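Local coordinates for putative ABC transporter, periplasmic binding protein, amino acid (PDB 2YJP) that binds L-cysteine as a solute receptor and probably delivers it to an ABC transporter for uptake into the cell, at residues 135-141 / 239-245. The protein carries 1 engineered substitution. Sequence-based numbering, arbitrary orientation.
Sequences VDFADPY and IAPAVQK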
# COMPACT_ATOMS: atom_id res chain seq x y z
N VAL A 135 4.72 -15.47 0.03
CA VAL A 135 4.55 -15.01 1.43
C VAL A 135 3.16 -15.43 2.03
O VAL A 135 2.24 -15.81 1.28
CB VAL A 135 4.74 -13.44 1.58
CG1 VAL A 135 6.11 -12.92 0.93
CG2 VAL A 135 3.48 -12.65 1.06
N ASP A 136 2.97 -15.33 3.34
CA ASP A 136 1.63 -15.59 3.85
C ASP A 136 0.92 -14.30 4.24
O ASP A 136 1.44 -13.48 5.05
CB ASP A 136 1.60 -16.58 5.02
CG ASP A 136 1.93 -18.04 4.61
OD1 ASP A 136 1.43 -18.57 3.58
OD2 ASP A 136 2.66 -18.70 5.39
N PHE A 137 -0.29 -14.13 3.70
CA PHE A 137 -1.13 -12.97 4.00
C PHE A 137 -2.07 -13.24 5.15
O PHE A 137 -2.78 -14.26 5.15
CB PHE A 137 -1.95 -12.61 2.78
CG PHE A 137 -1.14 -11.93 1.69
CD1 PHE A 137 -0.83 -10.55 1.77
CD2 PHE A 137 -0.71 -12.67 0.57
CE1 PHE A 137 -0.11 -9.93 0.74
CE2 PHE A 137 0.01 -12.05 -0.44
CZ PHE A 137 0.32 -10.69 -0.37
N ALA A 138 -2.06 -12.34 6.14
CA ALA A 138 -3.10 -12.36 7.19
C ALA A 138 -4.41 -11.81 6.67
O ALA A 138 -4.49 -11.38 5.55
CB ALA A 138 -2.65 -11.57 8.39
N ASP A 139 -5.43 -11.80 7.51
CA ASP A 139 -6.70 -11.15 7.22
C ASP A 139 -6.54 -9.77 6.68
O ASP A 139 -5.87 -8.95 7.31
CB ASP A 139 -7.49 -10.96 8.50
CG ASP A 139 -8.14 -12.22 8.98
OD1 ASP A 139 -7.89 -13.30 8.38
OD2 ASP A 139 -8.89 -12.11 9.98
N PRO A 140 -7.26 -9.48 5.57
CA PRO A 140 -7.23 -8.15 4.94
C PRO A 140 -7.81 -7.09 5.85
O PRO A 140 -8.73 -7.40 6.66
CB PRO A 140 -8.09 -8.29 3.69
CG PRO A 140 -8.74 -9.63 3.77
CD PRO A 140 -8.20 -10.41 4.95
N TYR A 141 -7.27 -5.87 5.73
CA TYR A 141 -7.84 -4.71 6.40
C TYR A 141 -8.42 -3.65 5.47
O TYR A 141 -9.24 -2.84 5.91
CB TYR A 141 -6.84 -4.10 7.39
CG TYR A 141 -5.55 -3.67 6.80
CD1 TYR A 141 -4.48 -4.55 6.75
CD2 TYR A 141 -5.36 -2.36 6.31
CE1 TYR A 141 -3.28 -4.19 6.23
CE2 TYR A 141 -4.11 -1.96 5.79
CZ TYR A 141 -3.08 -2.91 5.74
OH TYR A 141 -1.82 -2.59 5.24
N ILE A 239 -6.07 -5.58 0.52
CA ILE A 239 -4.79 -5.23 1.08
C ILE A 239 -4.67 -5.87 2.50
O ILE A 239 -5.60 -5.82 3.30
CB ILE A 239 -4.63 -3.70 1.15
CG1 ILE A 239 -4.29 -3.21 -0.25
CG2 ILE A 239 -3.56 -3.32 2.15
CD1 ILE A 239 -4.35 -1.71 -0.39
N ALA A 240 -3.53 -6.47 2.79
CA ALA A 240 -3.43 -7.37 3.96
C ALA A 240 -2.03 -7.32 4.47
O ALA A 240 -1.17 -7.01 3.70
CB ALA A 240 -3.77 -8.80 3.57
N PRO A 241 -1.81 -7.62 5.77
CA PRO A 241 -0.43 -7.76 6.26
C PRO A 241 0.18 -9.03 5.69
O PRO A 241 -0.55 -9.95 5.30
CB PRO A 241 -0.60 -7.95 7.77
CG PRO A 241 -2.09 -7.60 8.09
CD PRO A 241 -2.81 -7.92 6.80
N ALA A 242 1.51 -9.11 5.65
CA ALA A 242 2.15 -10.35 5.17
C ALA A 242 3.30 -10.77 6.08
O ALA A 242 4.08 -9.90 6.51
CB ALA A 242 2.63 -10.22 3.75
N VAL A 243 3.39 -12.08 6.36
CA VAL A 243 4.52 -12.63 7.12
C VAL A 243 5.27 -13.58 6.21
O VAL A 243 4.77 -13.92 5.14
CB VAL A 243 4.07 -13.38 8.38
CG1 VAL A 243 3.38 -12.43 9.34
CG2 VAL A 243 3.17 -14.59 8.03
N GLN A 244 6.47 -13.98 6.64
CA GLN A 244 7.27 -15.00 5.94
C GLN A 244 6.44 -16.24 5.71
O GLN A 244 5.70 -16.66 6.61
CB GLN A 244 8.49 -15.37 6.77
CG GLN A 244 9.56 -16.17 6.07
CD GLN A 244 10.80 -16.40 6.98
OE1 GLN A 244 10.75 -17.24 7.86
NE2 GLN A 244 11.88 -15.64 6.76
N LYS A 245 6.59 -16.84 4.53
CA LYS A 245 5.93 -18.06 4.15
C LYS A 245 6.21 -19.14 5.15
O LYS A 245 7.36 -19.40 5.45
CB LYS A 245 6.47 -18.51 2.77
CG LYS A 245 5.75 -19.75 2.23
CD LYS A 245 4.36 -19.32 1.80
CE LYS A 245 3.88 -20.05 0.60
NZ LYS A 245 2.73 -20.93 0.65
O HOH W 1 -0.19 -4.31 3.90
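Asp136 and Val243 form the hydrogen-bonded pair of a short antiparallel ladder in one lobe of this family 3 solute-binding fold, where the chain has returned after building the other lobe. Their main chains bond both ways, and the Val243 N to Asp136 O bond (2.7 Å) lies in the carbonyl plane. Past Phe137 the pairing continues less regularly: Ala138 N still reaches Pro241 O, from above the carbonyl plane, and Tyr141 N meets Ile239 O almost head-on at 2.9 Å. Proline suits position 241, which gives only its carbonyl to this pairing.

Apolar packing differs on the two faces. Phe137 and Ala242 share one, where the small methyl of Ala242 fits beside the Phe137 ring and lies 3.7 Å (CB) from Val135 CG2. On the other, Val243 CG2 rests against Asp136 CB while Val243 turns to Leu250 of helix 248-264. Farther along, Pro241 CD lies at the edge of the Tyr141 ring, in plane, and Ile239 CG2 packs 3.6 Å from Tyr141 CZ.

Among polar side chains, Asp136 accepts a bond from Gly246 N through OD2, whereas the Lys245 chain, bent at chi2 (73°), lays CD against Asp136 OD1 and brings NZ to 4.0 Å from it, a long salt bridge. Tyr141 OH bonds Asp81 OD1. A water donates to Tyr141 OH (2.7 Å) and to Ala240 O (2.9 Å).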